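Local coordinates for oxysterol-binding protein homolog 3 (Saccharomyces cerevisiae, PDB 4IC4), which carries lipids in a hydrophobic pocket and transfers them between membranes through the cytosol, binding phosphatidylinositol 4-phosphate with its OSBP-related domain, at residues 65-71 / 117-122; 226-230 / 254-260. All blocks are in the same frame, centred on the assembly; numbering follows the deposited sequence.

Overall arrangement
The two contacts sit on opposite sides of the centre of the OSBP-related domain, their centres about 41 Å apart and their nearest atoms about 27 Å apart, and they follow one another along the chain: contact 1 closes before contact 2 opens. Contact 1 (65-71 / 117-122) is buried and joins two short strands, the second of them shortly before strand 127-132; they bracket a stretch about half of which is helix and which contains no strand. Contact 2 (226-230 / 254-260) lies on the surface, where loops between strands of the large curled antiparallel sheet meet. Contact 1 thus contributes K118 to the phosphatidylinositol 4-phosphate site, whereas contact 2 lies away from that site.

Contact 1 (65-71 / 117-122); sequences SNEPISI and RKPFNP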
# COMPACT_ATOMS: atom_id res chain seq x y z
N SER A 65 11.90 -12.93 -7.19
CA SER A 65 10.45 -12.84 -7.35
C SER A 65 9.94 -11.55 -6.71
O SER A 65 8.76 -11.23 -6.80
CB SER A 65 9.76 -14.02 -6.66
OG SER A 65 10.15 -15.26 -7.23
N ASN A 66 10.84 -10.82 -6.06
CA ASN A 66 10.47 -9.58 -5.39
C ASN A 66 10.83 -8.31 -6.15
O ASN A 66 11.58 -8.33 -7.12
CB ASN A 66 11.17 -9.50 -4.02
CG ASN A 66 10.74 -10.58 -3.07
OD1 ASN A 66 11.54 -11.05 -2.25
ND2 ASN A 66 9.48 -10.98 -3.14
N GLU A 67 10.25 -7.20 -5.68
CA GLU A 67 10.55 -5.87 -6.18
C GLU A 67 11.23 -5.29 -4.93
O GLU A 67 10.98 -5.76 -3.81
CB GLU A 67 9.29 -5.09 -6.56
CG GLU A 67 8.19 -5.07 -5.52
CD GLU A 67 6.97 -4.31 -5.99
OE1 GLU A 67 6.86 -4.06 -7.21
OE2 GLU A 67 6.11 -3.98 -5.15
N PRO A 68 12.09 -4.27 -5.09
CA PRO A 68 12.81 -3.69 -3.95
C PRO A 68 12.10 -2.82 -2.91
O PRO A 68 12.58 -1.73 -2.59
CB PRO A 68 13.98 -2.96 -4.62
CG PRO A 68 13.38 -2.49 -5.90
CD PRO A 68 12.55 -3.68 -6.36
N ILE A 69 10.98 -3.30 -2.39
CA ILE A 69 10.26 -2.60 -1.31
C ILE A 69 9.56 -3.66 -0.47
O ILE A 69 9.38 -4.80 -0.91
CB ILE A 69 9.19 -1.58 -1.82
CG1 ILE A 69 8.13 -2.29 -2.66
CG2 ILE A 69 9.85 -0.43 -2.56
CD1 ILE A 69 6.91 -1.42 -2.92
N SER A 70 9.17 -3.29 0.75
CA SER A 70 8.47 -4.22 1.64
C SER A 70 6.97 -4.00 1.49
O SER A 70 6.54 -3.01 0.89
CB SER A 70 8.87 -3.99 3.10
OG SER A 70 8.29 -2.79 3.59
N ILE A 71 6.16 -4.90 2.05
CA ILE A 71 4.72 -4.73 1.95
C ILE A 71 4.27 -3.46 2.66
O ILE A 71 3.30 -2.82 2.25
CB ILE A 71 3.96 -5.94 2.53
CG1 ILE A 71 4.30 -7.20 1.73
CG2 ILE A 71 2.45 -5.69 2.50
CD1 ILE A 71 3.62 -8.45 2.23
N ARG A 117 6.39 -8.86 -10.15
CA ARG A 117 7.01 -9.21 -8.87
C ARG A 117 6.17 -8.74 -7.69
O ARG A 117 5.21 -7.99 -7.85
CB ARG A 117 8.41 -8.59 -8.77
CG ARG A 117 9.46 -9.17 -9.70
CD ARG A 117 9.80 -8.19 -10.79
NE ARG A 117 11.04 -8.51 -11.49
CZ ARG A 117 11.50 -7.82 -12.53
NH1 ARG A 117 10.81 -6.78 -12.99
NH2 ARG A 117 12.63 -8.18 -13.12
N LYS A 118 6.55 -9.18 -6.49
CA LYS A 118 5.84 -8.82 -5.26
C LYS A 118 6.80 -8.21 -4.24
O LYS A 118 8.01 -8.44 -4.30
CB LYS A 118 5.19 -10.06 -4.65
CG LYS A 118 6.18 -11.06 -4.05
CD LYS A 118 5.47 -12.27 -3.48
CE LYS A 118 6.47 -13.24 -2.85
NZ LYS A 118 7.23 -12.59 -1.74
N PRO A 119 6.28 -7.42 -3.30
CA PRO A 119 7.16 -6.81 -2.29
C PRO A 119 7.69 -7.86 -1.31
O PRO A 119 7.16 -8.96 -1.21
CB PRO A 119 6.25 -5.82 -1.58
CG PRO A 119 5.21 -5.48 -2.62
CD PRO A 119 4.93 -6.83 -3.24
N PHE A 120 8.76 -7.51 -0.61
CA PHE A 120 9.33 -8.39 0.41
C PHE A 120 8.34 -8.47 1.57
O PHE A 120 7.69 -7.48 1.91
CB PHE A 120 10.62 -7.82 0.97
CG PHE A 120 11.82 -8.01 0.10
CD1 PHE A 120 12.85 -8.86 0.49
CD2 PHE A 120 11.97 -7.29 -1.08
CE1 PHE A 120 14.00 -8.99 -0.28
CE2 PHE A 120 13.11 -7.41 -1.86
CZ PHE A 120 14.14 -8.27 -1.45
N ASN A 121 8.23 -9.65 2.17
CA ASN A 121 7.36 -9.81 3.33
C ASN A 121 8.07 -9.15 4.51
O ASN A 121 9.22 -9.48 4.81
CB ASN A 121 7.14 -11.29 3.66
CG ASN A 121 6.35 -12.01 2.59
OD1 ASN A 121 5.25 -11.60 2.25
ND2 ASN A 121 6.91 -13.10 2.07
N PRO A 122 7.42 -8.20 5.18
CA PRO A 122 8.09 -7.57 6.31
C PRO A 122 8.27 -8.57 7.45
O PRO A 122 7.60 -9.59 7.51
CB PRO A 122 7.12 -6.45 6.71
CG PRO A 122 6.35 -6.18 5.46
CD PRO A 122 6.12 -7.56 4.90
O HOH W 1 4.18 -5.48 -6.46
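A beta bulge interrupts this short parallel pairing: N66 lies opposite K118 and S70 opposite F120, so E67 to I69 lie between the bridges on one segment and P119 alone on the other, a register shift of two. The surplus is taken up at P68, the centre of an inverse gamma turn closed by I69 N to E67 O (2.8 Å). Backbone bonds flank the turn: K118 N to S65 O (3.0 Å) and E67 N to K118 O (2.9 Å) before it, F120 N to I69 O (2.8 Å) and a weak I71 N to F120 O (3.0 Å) after it. K118 O also accepts N66 ND2 (3.2 Å), while N66 OD1, bonded to K342, lies over one face of the F120 ring. P119 packs on I69 and I71, with CB 4.1 Å from CG1 of each isoleucine. S70, bonded through OG to S321, is the N-cap of helix 71-76. The K118 side chain lies near M61; both belong to the phosphatidylinositol 4-phosphate site of the OSBP-related domain.

Contact 2 (226-230 / 254-260); sequences SKGDK and PPPSSNR
Neither segment is regular through its length; two loops meet side by side, with CA atoms nearest at D229 and P254 (4.3 Å) and at G228 and P255 (5.2 Å). In 226-230, S226 and K227 have helical-region angles, G228 turns to phi/psi 105/-25, and D229 returns to -60/148 before strand 230-235. A CB on G228 would clash with P255 CB and be jammed against the carbonyl of K227, which explains the glycine. In 254-260, P254, P255 and P256 are all extended (psi near 155), and a type II turn runs from P255 to S258, with S257 at 76/11. S258 OG, at chi1 67° (p), donates to P255 O at 2.5 Å. These are connections between strands of the curled antiparallel sheet: the first joins 214-225 to 230-235, the second 247-253 to 263-268, and the adjoining strands 230-235 and 247-253 pair directly. Across the loops, D229 (chi1 m) meets R260 (chi1 m, chi2 t, chi3 m) in a salt bridge: R260 NE to D229 OD1 2.9 Å, R260 NH2 to D229 OD2 2.8 Å, and a weak R260 NE to D229 OD2 3.1 Å. D229 OD1 also lies 3.1 Å from P255 CD, and K227 O 3.4 Å from P255 CG. K227 CE covers one face of the guanidinium, bringing K227 NZ within 3.9 Å of R260 NH1 despite their like charges.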
# COMPACT_ATOMS: atom_id res chain seq x y z
N SER A 226 -19.99 9.17 7.63
CA SER A 226 -20.74 9.16 8.88
C SER A 226 -21.96 10.07 8.76
O SER A 226 -22.85 10.03 9.62
CB SER A 226 -19.85 9.63 10.03
OG SER A 226 -19.29 10.91 9.77
N LYS A 227 -22.02 10.88 7.71
CA LYS A 227 -23.15 11.77 7.51
C LYS A 227 -24.25 11.16 6.64
O LYS A 227 -25.24 11.82 6.32
CB LYS A 227 -22.68 13.11 6.93
CG LYS A 227 -21.60 13.78 7.77
CD LYS A 227 -21.74 15.30 7.81
CE LYS A 227 -21.66 15.92 6.43
NZ LYS A 227 -21.76 17.41 6.50
N GLY A 228 -24.06 9.90 6.25
CA GLY A 228 -25.06 9.23 5.44
C GLY A 228 -24.75 9.05 3.97
O GLY A 228 -25.28 8.14 3.33
N ASP A 229 -23.90 9.91 3.42
CA ASP A 229 -23.54 9.82 2.01
C ASP A 229 -22.90 8.48 1.69
O ASP A 229 -22.23 7.87 2.52
CB ASP A 229 -22.55 10.94 1.65
CG ASP A 229 -23.12 12.32 1.89
OD1 ASP A 229 -23.77 12.87 0.97
OD2 ASP A 229 -22.93 12.84 3.00
N LYS A 230 -23.12 8.01 0.47
CA LYS A 230 -22.54 6.75 0.03
C LYS A 230 -22.08 6.89 -1.41
O LYS A 230 -22.71 7.57 -2.22
CB LYS A 230 -23.56 5.61 0.13
CG LYS A 230 -24.79 5.79 -0.73
CD LYS A 230 -25.64 4.53 -0.76
CE LYS A 230 -24.92 3.39 -1.46
NZ LYS A 230 -24.55 3.75 -2.86
N PRO A 254 -26.24 11.06 -1.93
CA PRO A 254 -26.33 11.79 -0.67
C PRO A 254 -27.57 11.36 0.10
O PRO A 254 -28.55 10.90 -0.50
CB PRO A 254 -26.41 13.25 -1.13
CG PRO A 254 -27.20 13.13 -2.40
CD PRO A 254 -26.55 11.94 -3.07
N PRO A 255 -27.55 11.48 1.43
CA PRO A 255 -28.72 11.08 2.22
C PRO A 255 -29.88 12.05 2.03
O PRO A 255 -29.68 13.21 1.66
CB PRO A 255 -28.18 11.09 3.65
CG PRO A 255 -27.21 12.23 3.62
CD PRO A 255 -26.48 12.00 2.31
N PRO A 256 -31.11 11.58 2.26
CA PRO A 256 -32.27 12.46 2.10
C PRO A 256 -32.25 13.57 3.15
O PRO A 256 -31.65 13.41 4.21
CB PRO A 256 -33.45 11.51 2.28
CG PRO A 256 -32.91 10.52 3.27
CD PRO A 256 -31.53 10.25 2.74
N SER A 257 -32.90 14.69 2.84
CA SER A 257 -32.96 15.82 3.76
C SER A 257 -31.66 16.61 3.80
O SER A 257 -31.47 17.47 4.66
CB SER A 257 -33.33 15.35 5.17
OG SER A 257 -34.53 14.59 5.16
N SER A 258 -30.75 16.31 2.88
CA SER A 258 -29.47 17.01 2.82
C SER A 258 -29.47 17.93 1.60
O SER A 258 -30.23 17.71 0.65
CB SER A 258 -28.31 16.01 2.71
OG SER A 258 -28.33 15.33 1.46
N ASN A 259 -28.63 18.95 1.63
CA ASN A 259 -28.54 19.90 0.53
C ASN A 259 -27.67 19.37 -0.60
O ASN A 259 -27.63 19.95 -1.69
CB ASN A 259 -28.01 21.25 1.02
CG ASN A 259 -26.63 21.14 1.65
OD1 ASN A 259 -26.05 22.14 2.07
ND2 ASN A 259 -26.10 19.92 1.72
N ARG A 260 -26.97 18.27 -0.34
CA ARG A 260 -26.09 17.67 -1.35
C ARG A 260 -26.93 16.88 -2.34
O ARG A 260 -27.93 16.26 -1.97
CB ARG A 260 -25.06 16.77 -0.67
CG ARG A 260 -24.15 17.52 0.30
CD ARG A 260 -23.05 16.62 0.86
NE ARG A 260 -23.56 15.63 1.81
CZ ARG A 260 -24.06 15.93 3.01
NH1 ARG A 260 -24.12 17.19 3.41
NH2 ARG A 260 -24.49 14.96 3.80